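Local coordinates for cell envelope-related transcriptional attenuator domain-containing protein (PDB 3OKZ) that is of unknown function but probably helps attach polymers to peptidoglycan during cell-envelope assembly, at residues T17-I22 / T49-T54; I22-V27 / S44-T49; N55-T60 / D236-I241; L105-D110 / N272-E277. One frame throughout, in Å; residues are numbered along the deposited sequence.

Contact 1. Residues T17-I22 / T49-T54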
loop_
_atom_site.group_PDB
_atom_site.type_symbol
_atom_site.label_atom_id
_atom_site.label_comp_id
_atom_site.label_asym_id
_atom_site.label_seq_id
_atom_site.Cartn_x
_atom_site.Cartn_y
_atom_site.Cartn_z
ATOM N N THR A 17 17.964 4.126 14.161
ATOM C CA THR A 17 16.699 4.504 14.770
ATOM C C THR A 17 16.177 5.848 14.261
ATOM O O THR A 17 15.673 6.671 15.042
ATOM C CB THR A 17 16.816 4.569 16.301
ATOM O OG1 THR A 17 17.661 3.507 16.764
ATOM C CG2 THR A 17 15.437 4.400 16.939
ATOM N N LYS A 18 16.294 6.052 12.950
ATOM C CA LYS A 18 15.845 7.273 12.280
ATOM C C LYS A 18 14.484 7.010 11.618
ATOM O O LYS A 18 14.229 5.903 11.136
ATOM C CB LYS A 18 16.877 7.673 11.219
ATOM C CG LYS A 18 16.580 8.978 10.495
ATOM C CD LYS A 18 16.654 10.193 11.428
ATOM C CE LYS A 18 16.117 11.455 10.745
ATOM N NZ LYS A 18 15.940 12.604 11.682
ATOM N N PRO A 19 13.589 8.021 11.595
ATOM C CA PRO A 19 12.261 7.875 10.984
ATOM C C PRO A 19 12.397 7.318 9.572
ATOM O O PRO A 19 13.351 7.644 8.862
ATOM C CB PRO A 19 11.731 9.302 10.974
ATOM C CG PRO A 19 12.353 9.894 12.175
ATOM C CD PRO A 19 13.767 9.390 12.103
ATOM N N PHE A 20 11.459 6.484 9.142
ATOM C CA PHE A 20 11.606 5.953 7.806
ATOM C C PHE A 20 10.306 5.708 7.068
ATOM O O PHE A 20 9.224 5.773 7.651
ATOM C CB PHE A 20 12.436 4.681 7.859
ATOM C CG PHE A 20 11.739 3.532 8.527
ATOM C CD1 PHE A 20 11.014 2.608 7.775
ATOM C CD2 PHE A 20 11.814 3.362 9.911
ATOM C CE1 PHE A 20 10.380 1.529 8.392
ATOM C CE2 PHE A 20 11.179 2.281 10.536
ATOM C CZ PHE A 20 10.464 1.365 9.778
ATOM N N SER A 21 10.438 5.454 5.767
ATOM C CA SER A 21 9.300 5.187 4.900
ATOM C C SER A 21 9.456 3.826 4.274
ATOM O O SER A 21 10.539 3.447 3.830
ATOM C CB SER A 21 9.188 6.233 3.788
ATOM O OG SER A 21 10.245 6.135 2.842
ATOM N N ILE A 22 8.361 3.084 4.266
ATOM C CA ILE A 22 8.357 1.769 3.668
ATOM C C ILE A 22 7.127 1.671 2.779
ATOM O O ILE A 22 6.026 2.085 3.156
ATOM C CB ILE A 22 8.319 0.668 4.745
ATOM C CG1 ILE A 22 8.284 -0.712 4.085
ATOM C CG2 ILE A 22 7.127 0.880 5.653
ATOM C CD1 ILE A 22 8.256 -1.883 5.073
ATOM N N THR A 49 4.858 5.690 6.969
ATOM C CA THR A 49 5.870 6.492 7.652
ATOM C C THR A 49 5.873 6.046 9.098
ATOM O O THR A 49 4.811 5.752 9.654
ATOM C CB THR A 49 5.537 7.982 7.679
ATOM O OG1 THR A 49 4.342 8.177 8.437
ATOM C CG2 THR A 49 5.352 8.521 6.291
ATOM N N ILE A 50 7.067 5.994 9.689
ATOM C CA ILE A 50 7.255 5.620 11.097
ATOM C C ILE A 50 8.332 6.542 11.647
ATOM O O ILE A 50 9.447 6.593 11.113
ATOM C CB ILE A 50 7.750 4.158 11.278
ATOM C CG1 ILE A 50 6.817 3.180 10.566
ATOM C CG2 ILE A 50 7.811 3.816 12.759
ATOM C CD1 ILE A 50 7.523 2.310 9.545
ATOM N N ASN A 51 7.996 7.286 12.696
ATOM C CA ASN A 51 8.946 8.211 13.305
ATOM C C ASN A 51 9.112 7.854 14.771
ATOM O O ASN A 51 8.281 8.218 15.608
ATOM C CB ASN A 51 8.448 9.643 13.186
ATOM C CG ASN A 51 9.485 10.646 13.617
ATOM O OD1 ASN A 51 10.038 10.548 14.709
ATOM N ND2 ASN A 51 9.756 11.620 12.761
ATOM N N PRO A 52 10.199 7.147 15.104
ATOM C CA PRO A 52 10.479 6.725 16.481
ATOM C C PRO A 52 10.542 7.901 17.447
ATOM O O PRO A 52 10.207 7.783 18.629
ATOM C CB PRO A 52 11.814 6.006 16.343
ATOM C CG PRO A 52 12.485 6.774 15.244
ATOM C CD PRO A 52 11.369 6.911 14.238
ATOM N N LYS A 53 10.965 9.038 16.910
ATOM C CA LYS A 53 11.114 10.271 17.666
ATOM C C LYS A 53 9.757 10.840 18.091
ATOM O O LYS A 53 9.405 10.796 19.271
ATOM C CB LYS A 53 11.885 11.277 16.800
ATOM C CG LYS A 53 12.543 12.423 17.529
ATOM C CD LYS A 53 13.409 13.233 16.573
ATOM C CE LYS A 53 12.593 13.809 15.421
ATOM N NZ LYS A 53 13.422 14.625 14.492
ATOM N N THR A 54 8.999 11.361 17.126
ATOM C CA THR A 54 7.685 11.948 17.391
ATOM C C THR A 54 6.694 10.896 17.854
ATOM O O THR A 54 5.552 11.219 18.208
ATOM C CB THR A 54 7.094 12.597 16.147
ATOM O OG1 THR A 54 6.673 11.571 15.231
ATOM C CG2 THR A 54 8.124 13.494 15.482
#

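Contact 2. Residues I22-V27 / S44-T49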
loop_
_atom_site.group_PDB
_atom_site.type_symbol
_atom_site.label_atom_id
_atom_site.label_comp_id
_atom_site.label_asym_id
_atom_site.label_seq_id
_atom_site.Cartn_x
_atom_site.Cartn_y
_atom_site.Cartn_z
ATOM N N ILE A 22 8.361 3.084 4.266
ATOM C CA ILE A 22 8.357 1.769 3.668
ATOM C C ILE A 22 7.127 1.671 2.779
ATOM O O ILE A 22 6.026 2.085 3.156
ATOM C CB ILE A 22 8.319 0.668 4.745
ATOM C CG1 ILE A 22 8.284 -0.712 4.085
ATOM C CG2 ILE A 22 7.127 0.880 5.653
ATOM C CD1 ILE A 22 8.256 -1.883 5.073
ATOM N N LEU A 23 7.335 1.165 1.574
ATOM C CA LEU A 23 6.250 0.983 0.636
ATOM C C LEU A 23 5.724 -0.397 0.922
ATOM O O LEU A 23 6.405 -1.399 0.672
ATOM C CB LEU A 23 6.752 1.037 -0.797
ATOM C CG LEU A 23 5.649 0.813 -1.831
ATOM C CD1 LEU A 23 4.556 1.840 -1.612
ATOM C CD2 LEU A 23 6.213 0.941 -3.231
ATOM N N LEU A 24 4.518 -0.445 1.466
ATOM C CA LEU A 24 3.882 -1.701 1.796
ATOM C C LEU A 24 2.972 -2.099 0.629
ATOM O O LEU A 24 2.140 -1.310 0.176
ATOM C CB LEU A 24 3.107 -1.530 3.113
ATOM C CG LEU A 24 2.472 -2.715 3.844
ATOM C CD1 LEU A 24 1.127 -3.057 3.220
ATOM C CD2 LEU A 24 3.421 -3.916 3.814
HETATM N N MSE A 25 3.151 -3.314 0.122
HETATM C CA MSE A 25 2.330 -3.785 -0.993
HETATM C C MSE A 25 1.776 -5.196 -0.863
HETATM O O MSE A 25 2.460 -6.130 -0.419
HETATM C CB MSE A 25 3.104 -3.738 -2.291
HETATM C CG MSE A 25 3.688 -2.406 -2.638
HETATM SE SE MSE A 25 4.712 -2.642 -4.253
HETATM C CE MSE A 25 3.414 -2.005 -5.511
ATOM N N GLY A 26 0.525 -5.322 -1.294
ATOM C CA GLY A 26 -0.177 -6.588 -1.292
ATOM C C GLY A 26 -0.166 -7.046 -2.731
ATOM O O GLY A 26 -0.728 -6.394 -3.624
ATOM N N VAL A 27 0.494 -8.162 -2.982
ATOM C CA VAL A 27 0.561 -8.640 -4.342
ATOM C C VAL A 27 -0.266 -9.887 -4.602
ATOM O O VAL A 27 -0.265 -10.827 -3.812
ATOM C CB VAL A 27 1.993 -8.948 -4.731
ATOM C CG1 VAL A 27 2.041 -9.318 -6.205
ATOM C CG2 VAL A 27 2.887 -7.757 -4.421
ATOM N N SER A 44 -2.593 -3.670 -3.788
ATOM C CA SER A 44 -2.645 -2.587 -2.823
ATOM C C SER A 44 -1.301 -1.907 -2.690
ATOM O O SER A 44 -0.253 -2.548 -2.794
ATOM C CB SER A 44 -3.048 -3.104 -1.454
ATOM O OG SER A 44 -3.177 -2.021 -0.557
HETATM N N MSE A 45 -1.335 -0.600 -2.467
HETATM C CA MSE A 45 -0.110 0.132 -2.295
HETATM C C MSE A 45 -0.285 1.164 -1.227
HETATM O O MSE A 45 -1.159 2.014 -1.326
HETATM C CB MSE A 45 0.305 0.784 -3.594
HETATM C CG MSE A 45 1.228 -0.097 -4.400
HETATM SE SE MSE A 45 1.910 0.845 -5.894
HETATM C CE MSE A 45 0.348 0.730 -7.023
ATOM N N ILE A 46 0.536 1.073 -0.190
ATOM C CA ILE A 46 0.449 2.020 0.912
ATOM C C ILE A 46 1.832 2.486 1.291
ATOM O O ILE A 46 2.716 1.665 1.536
ATOM C CB ILE A 46 -0.177 1.399 2.176
ATOM C CG1 ILE A 46 -1.461 0.655 1.826
ATOM C CG2 ILE A 46 -0.459 2.483 3.185
ATOM C CD1 ILE A 46 -1.210 -0.694 1.195
ATOM N N LEU A 47 2.012 3.803 1.330
ATOM C CA LEU A 47 3.288 4.388 1.709
ATOM C C LEU A 47 3.184 4.594 3.217
ATOM O O LEU A 47 2.304 5.314 3.694
ATOM C CB LEU A 47 3.504 5.717 0.977
ATOM C CG LEU A 47 4.905 6.352 0.957
ATOM C CD1 LEU A 47 5.171 7.127 2.252
ATOM C CD2 LEU A 47 5.948 5.266 0.734
ATOM N N VAL A 48 4.065 3.938 3.966
ATOM C CA VAL A 48 4.024 4.032 5.419
ATOM C C VAL A 48 5.176 4.836 6.000
ATOM O O VAL A 48 6.327 4.681 5.580
ATOM C CB VAL A 48 4.078 2.627 6.070
ATOM C CG1 VAL A 48 3.579 2.698 7.507
ATOM C CG2 VAL A 48 3.268 1.629 5.246
ATOM N N THR A 49 4.858 5.690 6.969
ATOM C CA THR A 49 5.870 6.492 7.652
ATOM C C THR A 49 5.873 6.046 9.098
ATOM O O THR A 49 4.811 5.752 9.654
ATOM C CB THR A 49 5.537 7.982 7.679
ATOM O OG1 THR A 49 4.342 8.177 8.437
ATOM C CG2 THR A 49 5.352 8.521 6.291
#

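Contact 3. Residues N55-T60 / D236-I241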
loop_
_atom_site.group_PDB
_atom_site.type_symbol
_atom_site.label_atom_id
_atom_site.label_comp_id
_atom_site.label_asym_id
_atom_site.label_seq_id
_atom_site.Cartn_x
_atom_site.Cartn_y
_atom_site.Cartn_z
ATOM N N ASN A 55 7.126 9.635 17.811
ATOM C CA ASN A 55 6.300 8.513 18.245
ATOM C C ASN A 55 4.964 8.462 17.491
ATOM O O ASN A 55 3.894 8.494 18.101
ATOM C CB ASN A 55 6.049 8.643 19.747
ATOM C CG ASN A 55 5.716 7.331 20.391
ATOM O OD1 ASN A 55 6.500 6.389 20.333
ATOM N ND2 ASN A 55 4.549 7.259 21.017
ATOM N N LYS A 56 5.023 8.374 16.166
ATOM C CA LYS A 56 3.803 8.352 15.374
ATOM C C LYS A 56 3.963 7.606 14.056
ATOM O O LYS A 56 5.075 7.399 13.569
ATOM C CB LYS A 56 3.348 9.790 15.108
ATOM C CG LYS A 56 2.036 9.918 14.326
ATOM C CD LYS A 56 1.573 11.383 14.234
ATOM C CE LYS A 56 2.628 12.288 13.590
ATOM N NZ LYS A 56 2.229 13.727 13.531
ATOM N N THR A 57 2.834 7.206 13.483
ATOM C CA THR A 57 2.828 6.489 12.215
ATOM C C THR A 57 1.687 6.959 11.321
ATOM O O THR A 57 0.594 7.258 11.799
ATOM C CB THR A 57 2.683 4.975 12.442
ATOM O OG1 THR A 57 3.891 4.465 13.013
ATOM C CG2 THR A 57 2.392 4.253 11.134
ATOM N N THR A 58 1.949 7.028 10.021
ATOM C CA THR A 58 0.926 7.437 9.069
ATOM C C THR A 58 0.901 6.474 7.898
ATOM O O THR A 58 1.943 5.964 7.481
ATOM C CB THR A 58 1.196 8.832 8.500
ATOM O OG1 THR A 58 2.247 8.754 7.523
ATOM C CG2 THR A 58 1.592 9.795 9.623
HETATM N N MSE A 59 -0.293 6.235 7.368
HETATM C CA MSE A 59 -0.464 5.353 6.225
HETATM C C MSE A 59 -1.216 6.047 5.124
HETATM O O MSE A 59 -2.350 6.494 5.311
HETATM C CB MSE A 59 -1.251 4.121 6.608
HETATM C CG MSE A 59 -0.625 3.293 7.683
HETATM SE SE MSE A 59 -1.666 1.720 7.843
HETATM C CE MSE A 59 -0.640 0.608 6.639
ATOM N N THR A 60 -0.589 6.125 3.963
ATOM C CA THR A 60 -1.233 6.746 2.829
ATOM C C THR A 60 -1.453 5.733 1.694
ATOM O O THR A 60 -0.508 5.214 1.096
ATOM C CB THR A 60 -0.420 7.972 2.373
ATOM O OG1 THR A 60 -0.415 8.933 3.437
ATOM C CG2 THR A 60 -1.041 8.630 1.138
ATOM N N ASP A 236 6.627 1.146 19.660
ATOM C CA ASP A 236 5.779 2.124 20.336
ATOM C C ASP A 236 5.140 3.043 19.310
ATOM O O ASP A 236 4.006 3.483 19.478
ATOM C CB ASP A 236 6.606 2.952 21.324
ATOM C CG ASP A 236 7.574 2.104 22.117
ATOM O OD1 ASP A 236 8.516 1.551 21.505
ATOM O OD2 ASP A 236 7.392 1.981 23.345
ATOM N N SER A 237 5.884 3.325 18.246
ATOM C CA SER A 237 5.416 4.203 17.182
ATOM C C SER A 237 4.174 3.652 16.506
ATOM O O SER A 237 3.300 4.409 16.072
ATOM C CB SER A 237 6.516 4.405 16.135
ATOM O OG SER A 237 7.610 5.114 16.692
ATOM N N LEU A 238 4.095 2.330 16.420
ATOM C CA LEU A 238 2.959 1.683 15.785
ATOM C C LEU A 238 1.689 1.818 16.631
ATOM O O LEU A 238 0.598 1.459 16.193
ATOM C CB LEU A 238 3.298 0.212 15.542
ATOM C CG LEU A 238 4.659 0.013 14.854
ATOM C CD1 LEU A 238 4.966 -1.472 14.696
ATOM C CD2 LEU A 238 4.657 0.713 13.501
ATOM N N GLU A 239 1.836 2.366 17.831
ATOM C CA GLU A 239 0.721 2.531 18.760
ATOM C C GLU A 239 -0.295 3.583 18.327
ATOM O O GLU A 239 -1.403 3.633 18.862
ATOM C CB GLU A 239 1.260 2.898 20.146
ATOM C CG GLU A 239 0.676 2.110 21.317
ATOM C CD GLU A 239 1.215 0.691 21.407
ATOM O OE1 GLU A 239 1.132 0.093 22.503
ATOM O OE2 GLU A 239 1.714 0.168 20.388
ATOM N N HIS A 240 0.088 4.435 17.380
ATOM C CA HIS A 240 -0.805 5.488 16.889
ATOM C C HIS A 240 -0.680 5.675 15.379
ATOM O O HIS A 240 0.339 6.172 14.891
ATOM C CB HIS A 240 -0.490 6.809 17.583
ATOM C CG HIS A 240 -0.277 6.676 19.054
ATOM N ND1 HIS A 240 0.943 6.342 19.599
ATOM C CD2 HIS A 240 -1.137 6.787 20.092
ATOM C CE1 HIS A 240 0.826 6.251 20.911
ATOM N NE2 HIS A 240 -0.426 6.516 21.236
ATOM N N ILE A 241 -1.730 5.302 14.646
ATOM C CA ILE A 241 -1.716 5.393 13.192
ATOM C C ILE A 241 -2.736 6.369 12.607
ATOM O O ILE A 241 -3.932 6.270 12.887
ATOM C CB ILE A 241 -2.013 4.020 12.538
ATOM C CG1 ILE A 241 -1.417 2.877 13.361
ATOM C CG2 ILE A 241 -1.445 3.989 11.133
ATOM C CD1 ILE A 241 0.079 2.807 13.332
#

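Contact 4. Residues L105-D110 / N272-E277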
loop_
_atom_site.group_PDB
_atom_site.type_symbol
_atom_site.label_atom_id
_atom_site.label_comp_id
_atom_site.label_asym_id
_atom_site.label_seq_id
_atom_site.Cartn_x
_atom_site.Cartn_y
_atom_site.Cartn_z
ATOM N N LEU A 105 5.641 10.747 -5.437
ATOM C CA LEU A 105 5.687 11.574 -4.242
ATOM C C LEU A 105 6.895 12.492 -4.113
ATOM O O LEU A 105 6.918 13.339 -3.226
ATOM C CB LEU A 105 5.623 10.692 -3.007
ATOM C CG LEU A 105 4.398 9.799 -2.866
ATOM C CD1 LEU A 105 4.592 8.900 -1.643
ATOM C CD2 LEU A 105 3.142 10.654 -2.731
ATOM N N ASP A 106 7.891 12.332 -4.980
ATOM C CA ASP A 106 9.095 13.164 -4.913
ATOM C C ASP A 106 9.813 12.909 -3.593
ATOM O O ASP A 106 9.990 13.822 -2.773
ATOM C CB ASP A 106 8.736 14.648 -5.002
ATOM C CG ASP A 106 9.961 15.535 -5.002
ATOM O OD1 ASP A 106 10.848 15.303 -5.849
ATOM O OD2 ASP A 106 10.042 16.458 -4.165
ATOM N N ILE A 107 10.221 11.660 -3.394
ATOM C CA ILE A 107 10.893 11.256 -2.170
ATOM C C ILE A 107 11.527 9.883 -2.353
ATOM O O ILE A 107 11.107 9.092 -3.203
ATOM C CB ILE A 107 9.879 11.190 -0.997
ATOM C CG1 ILE A 107 10.600 10.909 0.316
ATOM C CG2 ILE A 107 8.865 10.084 -1.243
ATOM C CD1 ILE A 107 9.660 10.826 1.499
ATOM N N ASN A 108 12.556 9.611 -1.564
ATOM C CA ASN A 108 13.215 8.317 -1.622
ATOM C C ASN A 108 12.572 7.459 -0.541
ATOM O O ASN A 108 12.508 7.831 0.640
ATOM C CB ASN A 108 14.725 8.474 -1.401
ATOM C CG ASN A 108 15.445 9.024 -2.648
ATOM O OD1 ASN A 108 16.668 9.198 -2.655
ATOM N ND2 ASN A 108 14.678 9.294 -3.705
ATOM N N VAL A 109 12.060 6.318 -0.965
ATOM C CA VAL A 109 11.379 5.391 -0.063
ATOM C C VAL A 109 12.343 4.408 0.608
ATOM O O VAL A 109 12.712 3.396 0.023
ATOM C CB VAL A 109 10.306 4.588 -0.839
ATOM C CG1 VAL A 109 9.526 3.704 0.109
ATOM C CG2 VAL A 109 9.387 5.537 -1.572
ATOM N N ASP A 110 12.727 4.707 1.839
ATOM C CA ASP A 110 13.642 3.870 2.612
ATOM C C ASP A 110 13.565 2.360 2.361
ATOM O O ASP A 110 14.524 1.740 1.893
ATOM C CB ASP A 110 13.429 4.154 4.099
ATOM C CG ASP A 110 13.999 5.485 4.520
ATOM O OD1 ASP A 110 13.457 6.105 5.451
ATOM O OD2 ASP A 110 15.005 5.907 3.919
ATOM N N ASN A 272 4.519 16.847 1.059
ATOM C CA ASN A 272 5.072 17.571 2.197
ATOM C C ASN A 272 4.600 17.053 3.554
ATOM O O ASN A 272 5.351 17.086 4.531
ATOM C CB ASN A 272 4.764 19.068 2.043
ATOM C CG ASN A 272 5.416 19.678 0.794
ATOM O OD1 ASN A 272 5.195 20.849 0.482
ATOM N ND2 ASN A 272 6.225 18.883 0.082
ATOM N N ARG A 273 3.360 16.581 3.616
ATOM C CA ARG A 273 2.815 16.034 4.855
ATOM C C ARG A 273 3.677 14.819 5.182
ATOM O O ARG A 273 4.110 14.625 6.323
ATOM C CB ARG A 273 1.355 15.616 4.644
ATOM C CG ARG A 273 0.598 15.236 5.904
ATOM C CD ARG A 273 0.413 13.727 6.006
ATOM N NE ARG A 273 -0.203 13.158 4.807
ATOM C CZ ARG A 273 -1.382 13.526 4.307
ATOM N NH1 ARG A 273 -2.104 14.478 4.893
ATOM N NH2 ARG A 273 -1.841 12.942 3.207
ATOM N N ILE A 274 3.934 14.005 4.162
ATOM C CA ILE A 274 4.767 12.819 4.323
ATOM C C ILE A 274 6.202 13.249 4.616
ATOM O O ILE A 274 6.840 12.717 5.527
ATOM C CB ILE A 274 4.750 11.947 3.051
ATOM C CG1 ILE A 274 3.360 11.338 2.864
ATOM C CG2 ILE A 274 5.803 10.869 3.142
ATOM C CD1 ILE A 274 3.290 10.285 1.769
ATOM N N LYS A 275 6.707 14.215 3.849
ATOM C CA LYS A 275 8.065 14.712 4.046
ATOM C C LYS A 275 8.289 15.174 5.486
ATOM O O LYS A 275 9.322 14.868 6.083
ATOM C CB LYS A 275 8.355 15.854 3.071
ATOM C CG LYS A 275 8.680 15.366 1.675
ATOM C CD LYS A 275 8.736 16.480 0.662
ATOM C CE LYS A 275 9.138 15.924 -0.694
ATOM N NZ LYS A 275 8.918 16.907 -1.783
ATOM N N LYS A 276 7.324 15.901 6.047
ATOM C CA LYS A 276 7.453 16.358 7.422
ATOM C C LYS A 276 7.634 15.157 8.352
ATOM O O LYS A 276 8.334 15.246 9.358
ATOM C CB LYS A 276 6.219 17.150 7.854
ATOM C CG LYS A 276 6.265 17.580 9.321
ATOM C CD LYS A 276 4.927 18.123 9.826
ATOM C CE LYS A 276 4.490 19.379 9.081
ATOM N NZ LYS A 276 3.195 19.921 9.587
ATOM N N GLU A 277 7.003 14.035 8.009
ATOM C CA GLU A 277 7.089 12.814 8.815
ATOM C C GLU A 277 8.480 12.198 8.804
ATOM O O GLU A 277 8.966 11.734 9.838
ATOM C CB GLU A 277 6.097 11.761 8.313
ATOM C CG GLU A 277 4.653 12.148 8.474
ATOM C CD GLU A 277 4.348 12.607 9.876
ATOM O OE1 GLU A 277 4.882 11.991 10.826
ATOM O OE2 GLU A 277 3.570 13.575 10.030
#

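Contact 1. Residues T17-I22 / T49-T54
F20 and I50 pair across two antiparallel strands near one end of the central sheet, where strand 20-28 begins and strand 41-51 runs out. Their backbones are joined twice: F20 N gives to I50 O at 2.8 Å, and I50 N returns a bond to F20 O at 3.0 Å. The side chains run side by side on the same face. With CG of F20 in the crowded position between backbone N and carbonyl carbon (chi1 69°), the ring turns over its partner, and I50 CB lies about 4.0 Å above one face of the F20 ring, offset toward the rim. The flat F20 ring offers a face on which the branched I50 side chain can lie. Beyond this pair the ladder gives way to prolines, which have no N-H to extend it. The P19 and P52 side chains cross at about a right angle, P19 CG being 3.8 Å from P52 CD, while P19 also lies alongside N51. At the exposed margin the ammonium groups of K18 and K53 approach each other, and D279 balances both by salt bridges. Y234 meets the F20 ring edge-to-face, Y111 of strand 111-116 meets it with planes nearly perpendicular, and N51 ND2 bonds to E277 O of helix 264-277.

Contact 2. Residues I22-V27 / S44-T49
L24 and I46 form a hydrogen-bonded pair in the middle of an antiparallel ladder, the adjacent strands 20-28 and 41-51 of the central mixed sheet of this LytR/CpsA/Psr-type fold. L24 N bonds to I46 O at 2.8 Å, and I46 N to L24 O. The L24 side chain leaves on the face it shares with I46 and V48. L24 CB lies 3.8 Å from V48 CG2, and also near I46 O. With CG anti to the backbone N (chi1 -172°), the chain then runs beside I46 until L24 CD1 reaches I46 CD1 at 3.9 Å, tip to tip; M113 of the next strand also touches this leucine. L23, L47 and the two selenomethionines, M25 and M45, occupy the opposite face, and there helix 93-105 covers them through L98, A97, V101 and L105. G26 has no side chain to pack beside S44, and the pairing at that end is loose. Isoleucine and valine suit the other positions on the L24 face: beta-branched residues favour extended backbone, and their methyls meet across neighbouring strands. At the next hydrogen-bonded pair, I22 CG2 packs against V48 CB at 3.5 Å.

Contact 3. Residues N55-T60 / D236-I241
T57 meets I241 at a parallel beta bridge, where strand 241-252 starts alongside strand 56-62 in the central sheet. T57 N gives its hydrogen to H240 O at 3.0 Å. The T57 and I241 side chains point the same way and lie side by side, with I241 CD1 resting 3.5 Å from T57 CG2. Threonine serves two kinds of neighbour here. CG2, anti to the backbone N, belongs to the apolar patch, while T57 OG1, beside that N, approaches S237 O at 3.1 Å, a weak and unsettled hydrogen bond. Further along, M59, a selenomethionine, crosses I241 obliquely and puts M59 CG 3.6 Å from I241 CG2.

The 3-10 segment 237-239 presents S237 O, and H240, just after it, offers its own O. The start of the strand is shaped by N55. Its positive phi of 56°, well tolerated by asparagine, forms a G1 beta bulge in which N55 and K56 both face N51. The N55 amide then reaches over the incoming loop, OD1 beside D236 CB and N55 ND2 3.9 Å from H240 CE1, with amide and imidazole planes 62° apart. Outside this shell, V48 and I50 of strand 41-51 back T57, while helix 178-200 lies against M59 through I190 and Q191 and against L238 through L198. Beside the bond from T57 N to H240 O, and the further backbone bonding of T57 with K242, I241 CA directs its hydrogen at T57 O over 3.3 Å.

Contact 4. Residues L105-D110 / N272-E277
D106 and K275 close a salt bridge where helix 93-105 ends against helix 264-277, on the face of the central sheet that carries L23 and L47. D106 is the first residue to leave the helix, and its positive phi of 63° turns the chain away toward strand 111-116. Aspartate, with asparagine, is among the non-glycine residues that tolerate positive phi better than most, and here its carboxylate finds a counter-ion. With CG anti to the backbone N, the group extends toward the neighbouring helix. K275 answers with a chain that is extended beyond CG, long enough to carry NZ across to the other element; S283 OG offers the ammonium a second, weak partner. A positive charge beside the carboxy-terminal end of helix 93-105 would probably also be favoured by the helix dipole.

Beneath the ion pair the contact is apolar. I274, branched at CB, presents two separate methyl ends, one to L105 and one to I107. I274 CD1 meets L105 CD1 at 3.9 Å, and I274 CG2 lies 4.2 Å from I107 CD1. In both pairs the side chains cross at about a right angle, so methyl groups touch at points and do not run alongside one another. L47 of strand 41-51 touches both L105 and I274 from the sheet, while I107 is covered further out by L278 and K280. In the salt bridge itself, K275 NZ approaches D106 OD2 at 2.7 Å from the anti side, 16° out of the carboxylate plane.

Contacts 1 and 2 are two portions of the same strand pair: contact 2 is largely buried and its centre lies about 3 Å from the chain's centre, whereas contact 1 lies at the sheet's end, where prolines and exposed lysines take over. Contact 3 continues the sheet on the other side of strand 41-51, but is only partly buried and holds only the first parallel bridge of a pairing that continues along the two strands; N51 N and K56 O, probably hydrogen-bonded, join it to contact 1. Contact 4 uses no strand; it packs a helix end against a second helix over the sheet. It alone has an ion pair bridging its own two segments, while the side-chain packing of contact 2 is apolar.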